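Local structure of N-acetylglucosamine-6-phosphate deacetylase (Mycobacterium smegmatis, 6FV4) at residues Asp70-Gly75 with His136-Trp141; Leu104-Val109 with Gly130-Ile135; Arg175-Ala180 with Ala196-Ala201. The protein probably removes the acetyl group from N-acetylglucosamine 6-phosphate with the help of a bound divalent metal ion. The protein carries 1 engineered substitution. One frame throughout, in Å; residues are numbered along the deposited sequence.

Contact 1 of 3, residues Asp70-Gly75 with His136-Trp141; sequences DTHLHG and HLEGPW. With ZN (zinc ion), chain H; CD (cadmium ion), chain J.
Asp70-Gly75 and His136-Trp141 meet at the two-metal site of an amidohydrolase barrel, where His72, His74 and Glu138 gather. His72 and His74 form the HxH motif at the end of the first barrel strand, and Glu138 reaches in from the end of strand 134-138. The zinc ion is bound by His72 NE2, His74 NE2 and Glu138 OE1, each at 2.1 Å. Glu138 bridges the metals: its second oxygen, OE2, lies 2.4 Å from the cadmium ion. With CG anti to the backbone N (chi1 -171°) and an extended chain beyond it, Glu138 carries its carboxylate straight out to both ions. The carboxylate is nearly coplanar with the His74 ring and stands 84° from the plane of the His72 ring. OE1 lies at the ring edge of His74, near its plane, because both bind the zinc ion. The zinc ion, not a hydrogen bond, holds Glu138 OE1 3.1 Å from His72 NE2. His136 makes an edge-to-face pair with His72, planes at 74°. Its CE1 lies over one face of the His72 ring, toward the rim, 3.6 Å from His72 ND1. His136 is held through Ser107 and Thr178. His150, His204 and His225 complete the protein ligands of the cadmium ion. A water is 2.6 Å from that ion. The two carboxylate oxygens serve different metals, so Glu138 ties the ions into one binuclear centre. The hydrogen bond between His72 ND1 and Glu253 OE1, with the zinc bond at NE2, holds the ring's rotation; it probably also makes NE2 a stronger donor to zinc.

Contact 2 of 3, residues Leu104-Val109 with Gly130-Ile135; sequences LVASLV and GLIDGI
Leu104-Val109 and Gly130-Ile135 meet as the start of a parallel strand pair, with the touching parts 48° apart in direction. The second segment leaves helix 113-129 through a Schellman motif at Gly130 and runs on as an extended chain into strand 134-138. The regular pairing is Ala106 beside Ile135, where Ala106 N donates to Gly134 O at 3.1 Å. One residue further on, Ile135 CA makes a CA-H...O contact with Ala106 O. At the Leu104 end, Asp133 grips Leu104 twice. Its backbone N gives a 2.9 Å bond to Leu104 O. Its carboxylate OD2 takes the N-H of Leu104, also at 2.9 Å, on the anti side and 31° out of the carboxylate plane. The chi1 of -58° sets the Asp133 carboxylate beside its own backbone N, so both groups face the same residue. The N of Gly134 is buried with no partner in the model. Ile132 lays its CD1 against Ala106 CB at 3.8 Å, and its CG2 approaches Leu104 CB. Ile135 CG2 touches Leu108 CD1 at 4.2 Å. Ala106 and Ile135 point to the same face of the sheet, whereas Val105 points to the other face and rests CG1 near the Ile135 carbonyl carbon. The contact joins the two strands of a beta-alpha-beta unit. Leu108 and Ile135 pack against Leu123 of helix 113-129, which connects them. Leu104 and Ile132 meet Val93 of helix 86-98, and strand 63-76 runs along the far edge of strand 104-109.

Contact 3 of 3, residues Arg175-Ala180 with Ala196-Ala201; sequences RMVTIA and AGVVAA
Val177 and Val198 meet where strand 174-179 pairs in parallel with strand 199-202, the two strands of a beta-alpha-beta unit in the amidohydrolase barrel. Helix 186-195 makes the crossover, and the chain leaves it through a Schellman motif at Gly197. The axes of 175-179 and 199-201 come within 4.7 Å, at 29°. Four backbone hydrogen bonds zip the pair from Val199 N with Arg175 O to Ile179 N with Ala201 O. The Val198 methyl CG1 is the bump at one end. It nestles over the peptide after Arg175, 3.5 Å from Arg175 O, and meets Val177 CG2 at 3.8 Å. On the face that carries Val177 and Ala200, helix 186-195 packs down: Leu193 meets Val177, and Ile190 meets Ala200. The opposite face, with Met176, Thr178, Val199 and Ala201, turns toward the interior of the barrel. There the Ala201 methyl fills the hollow beside Met176 and Thr178. Its CB touches both Met176 CG and Thr178 OG1, each at 4.0 Å. With chi1 at -179° and chi2 at 161° the Met176 chain is extended as far as SD, which passes near Ala201 CB; the bend at chi3 turns only CE. Val222 of the next strand touches Met176, Val199 and Ala201. Thr178 OG1 is held by His136 NE2 and Thr224 OG1, while Thr178 CA makes a CA-H...O contact with Ala201 O at 3.3 Å.

The three contacts follow consecutive strands of the barrel: 63-76, 104-109, 134-138, 174-179 and 199-202, all parallel neighbours. Contact 1 spans strands 63-76 and 134-138, which are not adjacent. Strand 104-109 lies between them, and contact 2 falls within the chain interval that contact 1 encloses. Contact 3 comes later in sequence. The centres of contacts 1 and 2 are about 8 Å apart, those of contacts 1 and 3 about 10 Å, and those of contacts 2 and 3 about 13 Å. Contacts 1 and 2 share strand 134-138. This strand, which brings Glu138 to the metals, is thus held by strand 104-109 in contact 2 on one side and by strand 174-179, part of contact 3, on the other.

Contact 1 of 3, residues Asp70-Gly75 with His136-Trp141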
# COMPACT_ATOMS: atom_id res chain seq x y z
N ASP B 70 -2.24 9.73 22.42
CA ASP B 70 -0.87 9.57 21.93
C ASP B 70 -0.25 8.36 22.61
O ASP B 70 0.03 8.38 23.82
CB ASP B 70 -0.06 10.83 22.20
CG ASP B 70 1.25 10.86 21.42
OD1 ASP B 70 1.96 11.89 21.52
OD2 ASP B 70 1.56 9.88 20.70
N THR B 71 -0.03 7.29 21.84
CA THR B 71 0.40 6.03 22.41
C THR B 71 1.90 5.79 22.28
O THR B 71 2.37 4.68 22.56
CB THR B 71 -0.36 4.86 21.77
OG1 THR B 71 -0.19 4.89 20.34
CG2 THR B 71 -1.85 4.96 22.11
N HIS B 72 2.67 6.79 21.88
CA HIS B 72 4.11 6.58 21.71
C HIS B 72 4.75 7.97 21.72
O HIS B 72 4.71 8.67 20.71
CB HIS B 72 4.39 5.81 20.42
CG HIS B 72 5.85 5.62 20.12
ND1 HIS B 72 6.29 4.69 19.20
CD2 HIS B 72 6.96 6.23 20.59
CE1 HIS B 72 7.61 4.74 19.12
NE2 HIS B 72 8.04 5.67 19.96
N LEU B 73 5.31 8.35 22.86
CA LEU B 73 6.02 9.62 22.98
C LEU B 73 6.99 9.53 24.14
O LEU B 73 6.79 8.75 25.08
CB LEU B 73 5.08 10.81 23.17
CG LEU B 73 4.30 10.89 24.47
CD1 LEU B 73 3.90 12.34 24.72
CD2 LEU B 73 3.07 10.01 24.38
N HIS B 74 8.03 10.36 24.07
CA HIS B 74 9.14 10.30 25.01
C HIS B 74 9.20 11.47 25.96
O HIS B 74 9.82 11.36 27.02
CB HIS B 74 10.47 10.20 24.24
CG HIS B 74 10.58 8.96 23.43
ND1 HIS B 74 11.01 7.76 23.96
CD2 HIS B 74 10.24 8.69 22.14
CE1 HIS B 74 10.97 6.82 23.03
NE2 HIS B 74 10.51 7.37 21.92
N GLY B 75 8.55 12.58 25.63
CA GLY B 75 8.51 13.70 26.54
C GLY B 75 8.00 14.94 25.86
O GLY B 75 7.29 14.86 24.85
N HIS B 136 5.30 2.28 27.55
CA HIS B 136 5.73 1.59 26.35
C HIS B 136 7.23 1.39 26.44
O HIS B 136 7.98 2.37 26.59
CB HIS B 136 5.34 2.41 25.12
CG HIS B 136 6.02 1.99 23.85
ND1 HIS B 136 6.34 2.89 22.86
CD2 HIS B 136 6.39 0.77 23.38
CE1 HIS B 136 6.90 2.26 21.85
NE2 HIS B 136 6.93 0.97 22.13
N LEU B 137 7.68 0.15 26.35
CA LEU B 137 9.12 -0.14 26.32
C LEU B 137 9.55 -0.23 24.87
O LEU B 137 9.37 -1.27 24.22
CB LEU B 137 9.43 -1.42 27.08
CG LEU B 137 8.84 -1.49 28.49
CD1 LEU B 137 9.19 -2.83 29.10
CD2 LEU B 137 9.36 -0.35 29.33
N GLU B 138 10.12 0.86 24.35
CA GLU B 138 10.71 0.86 23.01
C GLU B 138 12.20 0.51 23.14
O GLU B 138 13.09 1.35 23.01
CB GLU B 138 10.52 2.19 22.32
CG GLU B 138 10.95 2.11 20.84
CD GLU B 138 10.73 3.38 20.09
OE1 GLU B 138 10.80 4.43 20.72
OE2 GLU B 138 10.50 3.32 18.86
N GLY B 139 12.43 -0.77 23.42
CA GLY B 139 13.74 -1.24 23.80
C GLY B 139 13.65 -1.96 25.13
O GLY B 139 12.71 -1.75 25.90
N PRO B 140 14.63 -2.80 25.44
CA PRO B 140 15.92 -2.99 24.76
C PRO B 140 15.98 -4.15 23.77
O PRO B 140 17.04 -4.42 23.22
CB PRO B 140 16.86 -3.29 25.94
CG PRO B 140 15.99 -4.11 26.84
CD PRO B 140 14.58 -3.57 26.71
N TRP B 141 14.86 -4.83 23.54
CA TRP B 141 14.88 -6.03 22.72
C TRP B 141 14.68 -5.71 21.24
O TRP B 141 13.84 -6.28 20.51
CB TRP B 141 13.83 -6.99 23.26
CG TRP B 141 14.10 -7.17 24.73
CD1 TRP B 141 15.26 -7.63 25.29
CD2 TRP B 141 13.23 -6.84 25.82
NE1 TRP B 141 15.15 -7.64 26.66
CE2 TRP B 141 13.92 -7.16 27.02
CE3 TRP B 141 11.94 -6.32 25.91
CZ2 TRP B 141 13.37 -6.96 28.28
CZ3 TRP B 141 11.38 -6.13 27.15
CH2 TRP B 141 12.10 -6.45 28.33
ZN ZN H . 10.06 6.29 20.19
CD CD J . 12.07 4.72 17.67
O HOH W 1 13.45 6.08 15.95

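Contact 2 of 3, residues Leu104-Val109 with Gly130-Ile135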
# COMPACT_ATOMS: atom_id res chain seq x y z
N LEU B 104 -2.05 9.47 27.31
CA LEU B 104 -0.65 9.37 26.92
C LEU B 104 -0.08 8.03 27.32
O LEU B 104 -0.26 7.59 28.47
CB LEU B 104 0.20 10.46 27.60
CG LEU B 104 -0.29 11.89 27.46
CD1 LEU B 104 0.19 12.75 28.61
CD2 LEU B 104 0.17 12.45 26.15
N VAL B 105 0.68 7.42 26.43
CA VAL B 105 1.48 6.25 26.80
C VAL B 105 2.95 6.64 26.73
O VAL B 105 3.47 7.00 25.66
CB VAL B 105 1.15 5.03 25.94
CG1 VAL B 105 2.07 3.86 26.30
CG2 VAL B 105 -0.29 4.63 26.19
N ALA B 106 3.61 6.63 27.89
CA ALA B 106 4.97 7.14 27.99
C ALA B 106 5.94 6.05 27.57
O ALA B 106 5.86 4.92 28.06
CB ALA B 106 5.26 7.62 29.41
N SER B 107 6.85 6.38 26.66
CA SER B 107 7.77 5.42 26.08
C SER B 107 9.15 5.54 26.71
O SER B 107 9.61 6.65 26.99
CB SER B 107 7.91 5.60 24.57
OG SER B 107 6.66 5.66 23.91
N LEU B 108 9.82 4.41 26.86
CA LEU B 108 11.19 4.35 27.33
C LEU B 108 12.06 3.76 26.24
O LEU B 108 11.71 2.72 25.68
CB LEU B 108 11.29 3.49 28.60
CG LEU B 108 10.54 3.93 29.84
CD1 LEU B 108 10.68 2.87 30.93
CD2 LEU B 108 11.12 5.26 30.33
N VAL B 109 13.21 4.37 25.99
CA VAL B 109 14.14 3.83 25.00
C VAL B 109 15.00 2.74 25.63
O VAL B 109 14.96 2.53 26.85
CB VAL B 109 15.04 4.91 24.38
CG1 VAL B 109 14.21 5.96 23.66
CG2 VAL B 109 15.93 5.53 25.44
N GLY B 130 -2.26 8.98 37.67
CA GLY B 130 -3.13 9.53 36.64
C GLY B 130 -2.50 10.54 35.70
O GLY B 130 -3.21 11.13 34.88
N LEU B 131 -1.18 10.75 35.79
CA LEU B 131 -0.52 11.66 34.86
C LEU B 131 -0.39 11.05 33.47
O LEU B 131 -0.59 11.74 32.46
CB LEU B 131 0.86 12.05 35.39
CG LEU B 131 0.90 13.12 36.48
CD1 LEU B 131 0.85 12.51 37.88
CD2 LEU B 131 2.15 13.99 36.32
N ILE B 132 -0.04 9.77 33.41
CA ILE B 132 0.09 9.02 32.17
C ILE B 132 -0.78 7.78 32.30
O ILE B 132 -1.18 7.39 33.39
CB ILE B 132 1.54 8.64 31.86
CG1 ILE B 132 2.23 8.11 33.12
CG2 ILE B 132 2.31 9.85 31.36
CD1 ILE B 132 3.57 7.48 32.84
N ASP B 133 -1.06 7.15 31.17
CA ASP B 133 -2.02 6.06 31.15
C ASP B 133 -1.38 4.69 30.95
O ASP B 133 -2.08 3.67 30.98
CB ASP B 133 -3.07 6.34 30.07
CG ASP B 133 -3.78 7.67 30.30
OD1 ASP B 133 -4.85 7.66 30.95
OD2 ASP B 133 -3.25 8.73 29.86
N GLY B 134 -0.07 4.63 30.79
CA GLY B 134 0.58 3.37 30.50
C GLY B 134 2.03 3.64 30.20
O GLY B 134 2.47 4.79 30.14
N ILE B 135 2.77 2.55 30.00
CA ILE B 135 4.19 2.59 29.67
C ILE B 135 4.42 1.78 28.41
O ILE B 135 3.82 0.71 28.22
CB ILE B 135 5.08 2.05 30.81
CG1 ILE B 135 4.81 2.81 32.12
CG2 ILE B 135 6.56 2.14 30.40
CD1 ILE B 135 5.44 2.12 33.40

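Contact 3 of 3, residues Arg175-Ala180 with Ala196-Ala201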
# COMPACT_ATOMS: atom_id res chain seq x y z
N ARG B 175 2.10 -1.29 29.04
CA ARG B 175 1.02 -1.57 28.10
C ARG B 175 1.51 -2.04 26.74
O ARG B 175 0.79 -2.76 26.04
CB ARG B 175 0.15 -0.32 27.92
CG ARG B 175 -0.52 0.17 29.18
CD ARG B 175 -1.38 -0.90 29.81
NE ARG B 175 -2.59 -1.12 29.02
CZ ARG B 175 -3.78 -0.62 29.33
NH1 ARG B 175 -3.93 0.13 30.42
NH2 ARG B 175 -4.83 -0.87 28.55
N MET B 176 2.73 -1.66 26.35
CA MET B 176 3.23 -2.00 25.02
C MET B 176 4.74 -2.20 25.09
O MET B 176 5.44 -1.47 25.80
CB MET B 176 2.88 -0.90 24.01
CG MET B 176 3.36 -1.21 22.60
SD MET B 176 2.48 -0.21 21.37
CE MET B 176 3.03 1.44 21.78
N VAL B 177 5.22 -3.20 24.36
CA VAL B 177 6.65 -3.52 24.27
C VAL B 177 7.02 -3.76 22.81
O VAL B 177 6.44 -4.64 22.16
CB VAL B 177 7.00 -4.76 25.12
CG1 VAL B 177 8.49 -5.14 24.94
CG2 VAL B 177 6.71 -4.50 26.59
N THR B 178 7.97 -2.98 22.30
CA THR B 178 8.48 -3.15 20.94
C THR B 178 9.51 -4.27 20.88
O THR B 178 10.46 -4.30 21.68
CB THR B 178 9.10 -1.85 20.43
OG1 THR B 178 8.08 -0.85 20.33
CG2 THR B 178 9.72 -2.06 19.04
N ILE B 179 9.31 -5.22 19.96
CA ILE B 179 10.13 -6.42 19.82
C ILE B 179 10.65 -6.47 18.39
O ILE B 179 9.86 -6.39 17.44
CB ILE B 179 9.32 -7.69 20.14
CG1 ILE B 179 8.89 -7.69 21.61
CG2 ILE B 179 10.12 -8.96 19.87
CD1 ILE B 179 10.08 -7.75 22.53
N ALA B 180 11.97 -6.59 18.23
CA ALA B 180 12.54 -6.89 16.93
C ALA B 180 12.42 -8.39 16.67
O ALA B 180 12.98 -9.18 17.44
CB ALA B 180 14.00 -6.45 16.86
N ALA B 196 0.64 -11.98 29.36
CA ALA B 196 0.61 -11.03 30.46
C ALA B 196 -0.30 -9.84 30.19
O ALA B 196 -0.34 -8.92 31.01
CB ALA B 196 2.03 -10.54 30.75
N GLY B 197 -1.02 -9.82 29.06
CA GLY B 197 -1.88 -8.71 28.73
C GLY B 197 -1.18 -7.47 28.22
O GLY B 197 -1.77 -6.39 28.28
N VAL B 198 0.06 -7.59 27.74
CA VAL B 198 0.79 -6.47 27.15
C VAL B 198 0.73 -6.58 25.63
O VAL B 198 0.78 -7.69 25.08
CB VAL B 198 2.24 -6.45 27.65
CG1 VAL B 198 2.99 -5.27 27.04
CG2 VAL B 198 2.30 -6.44 29.20
N VAL B 199 0.61 -5.44 24.95
CA VAL B 199 0.66 -5.42 23.49
C VAL B 199 2.09 -5.61 23.03
O VAL B 199 3.03 -4.98 23.54
CB VAL B 199 0.08 -4.10 22.94
CG1 VAL B 199 0.21 -4.06 21.42
CG2 VAL B 199 -1.40 -3.92 23.34
N ALA B 200 2.28 -6.51 22.06
CA ALA B 200 3.58 -6.69 21.43
C ALA B 200 3.58 -5.90 20.13
O ALA B 200 2.71 -6.09 19.28
CB ALA B 200 3.85 -8.18 21.19
N ALA B 201 4.54 -4.97 20.00
CA ALA B 201 4.71 -4.18 18.79
C ALA B 201 5.97 -4.64 18.06
O ALA B 201 6.93 -5.08 18.69
CB ALA B 201 4.79 -2.69 19.12